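Local coordinates for protein transcription factor GAMBIF1 (Anopheles gambiae, PDB 1BVO) that binds DNA through this Rel-family specificity domain and probably acts as a sequence-specific activator of transcription by RNA polymerase II, at residues L14-E19 against H69-V74; C58-K61 against E65-P68. All blocks are in the same frame, centred on the assembly; numbering follows the deposited sequence.

Interaction 1 of 2, residues L14-E19 against H69-V74; sequences LRFRYE and HPHNLV. With nucleotides of chain A; nucleotides of chain B; nucleotides of chain D.
Phe16 and His71 mark the closest backbone approach of 14-19 and 69-74, with CA atoms 9.1 Å apart. No hydrogen bond joins the two segments. The first is an extended part of the long loop between strands 2-7 and 42-46. This is the DNA-recognition loop of the Rel homology domain. The second turns at Pro70 and enters strand 72-74.

The side chains of Phe16 and His71 point toward each other and bridge the gap. In both, CG stands anti to the carbonyl carbon (chi1 -62° and -67°), which helps bring the rings together. Phe16 CD2 lies 4.0 Å from His71 ND1. The rings meet rim to rim with their planes at 88°, so neither covers the face of the other. Phe16 also packs on Ile102 of strand 101-103. His69 CE1 sits over the centre of one face of the His71 ring, 3.5 Å above it. His71 N donates to His69 ND1 at 3.2 Å, and His69 NE2 is bonded to Asp139 O.

Residues around Phe16 contact the DNA. Arg15 lays one face of its guanidinium near the base of DG4 of chain A. Tyr18 meets the DNA backbone, with a ring face over the sugar C2' at position 9. Its OH meets the phosphate there; DA9 of chain B and DT9 of chain D overlap at this place, so the partner is doubtful. Arg17 sets the edge of its guanidinium against the base edge of DG4 of chain A, and Glu21 forms a salt bridge with NH1. Arg17 NH2 donates to N7 of that base and NH1 to its O6 at 2.9 Å.

Interaction 2 of 2, residues C58-K61 against E65-P68; sequences CVTK and EHKP
Thr60 turns OG1 between its own backbone N and carbonyl carbon (chi1 54°), where it faces the backbone of Lys67. His66 swings its ring beside its own backbone N (chi1 -46°), and the turn of the ring (chi2 -96°) then brings ND1 to the carbonyl of Thr60. Three hydrogen bonds join the segments, and Thr60 takes part in all of them. Its N donates to Lys67 O at 2.7 Å, in the carbonyl plane. Its OG1 accepts from Lys67 N at 3.0 Å, in a bond that is nearly straight. Its O accepts from His66 ND1 at 2.8 Å. ND1 is tilted from the carbonyl plane, while Thr60 O lies near the plane of the imidazole.

The hydroxyl has a second partner in Glu62 O. Thr60 OG1 can therefore donate to Glu62 while it accepts from Lys67, which probably fixes its rotation and ties the turn to both of its arms. The ND1-H of His66 is used by Thr60 O, and Lys61 O lies near the ring edge, 3.5 Å from His66 CE1.

Val59 and Pro68 form a single bridge, a non-hydrogen-bonded antiparallel pair with CA atoms 4.4 Å apart. Val59 CA also makes a CH...O contact with Lys67 O. On the side chain, Val59 CG2 leans on His66 CB at 3.6 Å. The aliphatic start of Lys67 runs past Thr60, while its end leads away.

The contact closes the turn that leaves strand 52-59 at Val59 and leads on toward strand 72-74. Val59 also pairs through its backbone with Arg144 of the neighbouring strand 142-152. His66 packs on Arg144 and on Val167 of strand 159-172, its ring meets Phe125, and Lys61 NZ reaches Asp139 in a salt bridge.

Interactions 1 and 2 have centres 14 Å apart, within one Rel homology DNA-binding domain. In chain order come 14-19, 58-61, 65-68 and 69-74, so both segments of interaction 2 fall between those of interaction 1. Residues 65-68 run straight into 69-74, and the two contacts touch. His69 N probably bonds to Cys58 O at 2.7 Å, which, with the Thr60 to Lys67 bond, flanks the bridged pair Val59 and Pro68. Leu73 packs on Cys58. The end of strand 52-59 is thus connected through this turn to the segment that backs the recognition loop. Residues 14-19 contact the DNA, while the nearest atom of interaction 2 is about 11 Å from the nucleic acid.

Interaction 1 of 2, residues L14-E19 against H69-V74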
# COMPACT_ATOMS: atom_id res chain seq x y z
N LEU C 14 -20.62 -5.57 8.26
CA LEU C 14 -19.80 -4.37 8.40
C LEU C 14 -18.48 -4.55 7.71
O LEU C 14 -17.84 -5.60 7.83
CB LEU C 14 -19.57 -4.05 9.89
CG LEU C 14 -18.70 -2.83 10.20
CD1 LEU C 14 -19.42 -1.55 9.82
CD2 LEU C 14 -18.33 -2.81 11.67
N ARG C 15 -18.12 -3.57 6.90
CA ARG C 15 -16.85 -3.62 6.24
C ARG C 15 -15.84 -3.08 7.23
O ARG C 15 -16.11 -2.13 7.96
CB ARG C 15 -16.87 -2.79 4.96
CG ARG C 15 -15.61 -1.95 4.73
CD ARG C 15 -14.88 -2.41 3.50
NE ARG C 15 -15.82 -2.57 2.39
CZ ARG C 15 -15.70 -1.94 1.22
NH1 ARG C 15 -14.69 -1.12 1.01
NH2 ARG C 15 -16.60 -2.13 0.27
N PHE C 16 -14.71 -3.77 7.30
CA PHE C 16 -13.60 -3.41 8.17
C PHE C 16 -12.90 -2.28 7.41
O PHE C 16 -12.79 -2.32 6.17
CB PHE C 16 -12.63 -4.59 8.32
CG PHE C 16 -13.23 -5.83 8.95
CD1 PHE C 16 -14.58 -5.91 9.28
CD2 PHE C 16 -12.43 -6.94 9.19
CE1 PHE C 16 -15.12 -7.08 9.84
CE2 PHE C 16 -12.95 -8.11 9.74
CZ PHE C 16 -14.30 -8.19 10.06
N ARG C 17 -12.41 -1.28 8.13
CA ARG C 17 -11.75 -0.18 7.46
C ARG C 17 -10.31 -0.06 7.89
O ARG C 17 -9.96 -0.42 9.02
CB ARG C 17 -12.54 1.11 7.70
CG ARG C 17 -13.99 1.04 7.22
CD ARG C 17 -14.18 1.66 5.83
NE ARG C 17 -15.54 1.43 5.37
CZ ARG C 17 -15.98 1.70 4.15
NH1 ARG C 17 -15.19 2.21 3.23
NH2 ARG C 17 -17.24 1.40 3.84
N TYR C 18 -9.45 0.35 6.97
CA TYR C 18 -8.03 0.53 7.26
C TYR C 18 -7.85 1.91 7.86
O TYR C 18 -8.64 2.82 7.59
CB TYR C 18 -7.16 0.44 6.00
CG TYR C 18 -7.13 -0.92 5.33
CD1 TYR C 18 -8.18 -1.34 4.52
CD2 TYR C 18 -6.05 -1.80 5.52
CE1 TYR C 18 -8.17 -2.58 3.92
CE2 TYR C 18 -6.04 -3.06 4.91
CZ TYR C 18 -7.11 -3.44 4.11
OH TYR C 18 -7.17 -4.66 3.50
N GLU C 19 -6.80 2.07 8.65
CA GLU C 19 -6.47 3.34 9.29
C GLU C 19 -6.36 4.41 8.20
O GLU C 19 -6.84 5.54 8.35
CB GLU C 19 -5.16 3.20 10.05
CG GLU C 19 -4.80 4.38 10.91
CD GLU C 19 -3.63 4.10 11.85
OE1 GLU C 19 -3.04 2.99 11.77
OE2 GLU C 19 -3.30 4.99 12.67
N HIS C 69 -5.94 -10.96 17.97
CA HIS C 69 -6.02 -10.75 16.55
C HIS C 69 -5.54 -9.33 16.41
O HIS C 69 -6.01 -8.45 17.13
CB HIS C 69 -7.45 -10.88 16.05
CG HIS C 69 -7.55 -10.88 14.56
ND1 HIS C 69 -6.99 -9.88 13.80
CD2 HIS C 69 -8.07 -11.78 13.70
CE1 HIS C 69 -7.17 -10.17 12.52
NE2 HIS C 69 -7.82 -11.32 12.43
N PRO C 70 -4.66 -9.07 15.44
CA PRO C 70 -4.10 -7.74 15.17
C PRO C 70 -5.10 -6.59 15.07
O PRO C 70 -4.85 -5.50 15.59
CB PRO C 70 -3.34 -7.93 13.86
CG PRO C 70 -4.04 -9.11 13.23
CD PRO C 70 -4.21 -10.03 14.41
N HIS C 71 -6.22 -6.85 14.41
CA HIS C 71 -7.23 -5.82 14.23
C HIS C 71 -7.62 -5.04 15.49
O HIS C 71 -7.69 -5.59 16.59
CB HIS C 71 -8.42 -6.41 13.49
CG HIS C 71 -8.10 -6.79 12.08
ND1 HIS C 71 -8.99 -7.44 11.26
CD2 HIS C 71 -7.00 -6.56 11.33
CE1 HIS C 71 -8.46 -7.58 10.05
NE2 HIS C 71 -7.25 -7.05 10.08
N ASN C 72 -7.74 -3.72 15.33
CA ASN C 72 -8.09 -2.83 16.43
C ASN C 72 -9.58 -2.55 16.43
O ASN C 72 -10.22 -2.51 15.37
CB ASN C 72 -7.35 -1.50 16.30
CG ASN C 72 -5.85 -1.67 16.19
OD1 ASN C 72 -5.24 -2.43 16.96
ND2 ASN C 72 -5.26 -0.99 15.22
N LEU C 73 -10.12 -2.38 17.63
CA LEU C 73 -11.52 -2.04 17.77
C LEU C 73 -11.55 -0.57 18.07
O LEU C 73 -10.82 -0.10 18.94
CB LEU C 73 -12.15 -2.79 18.93
CG LEU C 73 -12.55 -4.22 18.63
CD1 LEU C 73 -13.28 -4.81 19.83
CD2 LEU C 73 -13.44 -4.26 17.41
N VAL C 74 -12.31 0.18 17.30
CA VAL C 74 -12.40 1.60 17.54
C VAL C 74 -13.86 1.88 17.82
O VAL C 74 -14.73 1.10 17.43
CB VAL C 74 -11.86 2.40 16.33
CG1 VAL C 74 -10.38 2.08 16.13
CG2 VAL C 74 -12.64 2.07 15.08
P DG A 4 -23.92 -1.63 2.02
OP1 DG A 4 -25.04 -2.50 1.50
OP2 DG A 4 -23.21 -2.30 3.17
O5' DG A 4 -23.12 -1.47 0.70
C5' DG A 4 -23.64 -0.73 -0.36
C4' DG A 4 -22.51 -0.49 -1.35
O4' DG A 4 -21.47 0.37 -0.80
C3' DG A 4 -21.74 -1.77 -1.60
O3' DG A 4 -21.45 -1.78 -3.00
C2' DG A 4 -20.41 -1.59 -0.84
C1' DG A 4 -20.20 -0.10 -1.11
N9 DG A 4 -19.18 0.61 -0.31
C8 DG A 4 -18.72 0.50 0.99
N7 DG A 4 -17.78 1.33 1.38
C5 DG A 4 -17.59 2.06 0.18
C6 DG A 4 -16.67 3.13 -0.07
O6 DG A 4 -15.86 3.57 0.79
N1 DG A 4 -16.77 3.63 -1.36
C2 DG A 4 -17.66 3.11 -2.27
N2 DG A 4 -17.56 3.80 -3.44
N3 DG A 4 -18.50 2.13 -2.07
C4 DG A 4 -18.42 1.67 -0.82
P DA B 9 -3.87 -5.89 3.32
OP1 DA B 9 -2.52 -6.03 3.94
OP2 DA B 9 -5.07 -6.32 4.08
O5' DA B 9 -4.00 -4.43 2.74
C5' DA B 9 -2.90 -3.92 2.01
C4' DA B 9 -3.28 -2.63 1.32
O4' DA B 9 -4.27 -2.90 0.31
C3' DA B 9 -3.82 -1.52 2.21
O3' DA B 9 -2.94 -0.40 2.05
C2' DA B 9 -5.24 -1.28 1.67
C1' DA B 9 -5.22 -1.85 0.26
N9 DA B 9 -6.47 -2.44 -0.21
C8 DA B 9 -7.24 -3.38 0.44
N7 DA B 9 -8.30 -3.76 -0.25
C5 DA B 9 -8.21 -3.01 -1.41
C6 DA B 9 -9.04 -2.95 -2.55
N6 DA B 9 -10.15 -3.66 -2.68
N1 DA B 9 -8.68 -2.11 -3.53
C2 DA B 9 -7.56 -1.38 -3.38
N3 DA B 9 -6.72 -1.35 -2.36
C4 DA B 9 -7.09 -2.19 -1.40
P DT D 9 -3.92 -5.89 3.20
OP1 DT D 9 -2.62 -6.10 3.87
OP2 DT D 9 -5.16 -6.27 3.90
O5' DT D 9 -3.97 -4.38 2.72
C5' DT D 9 -2.95 -3.91 1.86
C4' DT D 9 -3.36 -2.63 1.18
O4' DT D 9 -4.36 -2.86 0.16
C3' DT D 9 -3.90 -1.53 2.09
O3' DT D 9 -3.02 -0.42 1.94
C2' DT D 9 -5.31 -1.27 1.55
C1' DT D 9 -5.22 -1.74 0.11
N1 DT D 9 -6.48 -2.15 -0.59
C2 DT D 9 -6.78 -1.58 -1.83
O2 DT D 9 -6.12 -0.70 -2.35
N3 DT D 9 -7.91 -2.07 -2.43
C4 DT D 9 -8.76 -3.03 -1.94
O4 DT D 9 -9.73 -3.39 -2.62
C5 DT D 9 -8.42 -3.54 -0.63
C7 DT D 9 -9.33 -4.55 0.02
C6 DT D 9 -7.30 -3.09 -0.04

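Interaction 2 of 2, residues C58-K61 against E65-P68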
# COMPACT_ATOMS: atom_id res chain seq x y z
N CYS C 58 -10.22 -8.01 19.77
CA CYS C 58 -10.31 -9.00 18.72
C CYS C 58 -9.38 -10.18 18.96
O CYS C 58 -8.18 -10.00 19.22
CB CYS C 58 -9.91 -8.38 17.39
SG CYS C 58 -11.08 -7.25 16.69
N VAL C 59 -9.92 -11.38 18.85
CA VAL C 59 -9.12 -12.57 19.00
C VAL C 59 -9.37 -13.30 17.68
O VAL C 59 -10.23 -12.89 16.90
CB VAL C 59 -9.55 -13.39 20.20
CG1 VAL C 59 -9.52 -12.55 21.45
CG2 VAL C 59 -10.92 -13.99 19.97
N THR C 60 -8.59 -14.33 17.42
CA THR C 60 -8.73 -15.10 16.18
C THR C 60 -10.01 -15.98 16.17
O THR C 60 -10.49 -16.37 17.23
CB THR C 60 -7.50 -16.01 16.02
OG1 THR C 60 -7.34 -16.81 17.21
CG2 THR C 60 -6.23 -15.17 15.84
N LYS C 61 -10.56 -16.26 14.98
CA LYS C 61 -11.75 -17.14 14.87
C LYS C 61 -11.27 -18.49 15.36
O LYS C 61 -12.02 -19.32 15.88
CB LYS C 61 -12.17 -17.32 13.40
CG LYS C 61 -11.00 -17.32 12.38
CD LYS C 61 -11.12 -18.44 11.34
CE LYS C 61 -10.90 -17.91 9.94
NZ LYS C 61 -9.75 -18.50 9.20
N GLU C 65 -8.29 -21.82 22.04
CA GLU C 65 -7.28 -20.98 22.68
C GLU C 65 -7.02 -19.77 21.78
O GLU C 65 -5.87 -19.48 21.44
CB GLU C 65 -5.97 -21.77 22.82
CG GLU C 65 -5.99 -22.81 23.90
CD GLU C 65 -6.16 -22.19 25.27
OE1 GLU C 65 -5.17 -21.63 25.79
OE2 GLU C 65 -7.29 -22.25 25.81
N HIS C 66 -8.09 -19.07 21.42
CA HIS C 66 -8.00 -17.91 20.54
C HIS C 66 -6.87 -16.98 20.95
O HIS C 66 -6.66 -16.73 22.13
CB HIS C 66 -9.30 -17.13 20.54
CG HIS C 66 -10.51 -18.00 20.39
ND1 HIS C 66 -11.12 -18.23 19.17
CD2 HIS C 66 -11.17 -18.76 21.29
CE1 HIS C 66 -12.09 -19.10 19.33
NE2 HIS C 66 -12.15 -19.44 20.60
N LYS C 67 -6.18 -16.43 19.95
CA LYS C 67 -5.06 -15.51 20.15
C LYS C 67 -5.45 -14.10 19.75
O LYS C 67 -6.30 -13.90 18.87
CB LYS C 67 -3.89 -15.85 19.23
CG LYS C 67 -3.51 -17.29 19.08
CD LYS C 67 -2.61 -17.41 17.86
CE LYS C 67 -1.97 -18.77 17.77
NZ LYS C 67 -0.94 -18.88 18.83
N PRO C 68 -4.72 -13.11 20.29
CA PRO C 68 -4.93 -11.70 20.01
C PRO C 68 -4.89 -11.55 18.50
O PRO C 68 -3.99 -12.09 17.84
CB PRO C 68 -3.71 -11.05 20.64
CG PRO C 68 -3.53 -11.87 21.86
CD PRO C 68 -3.70 -13.28 21.34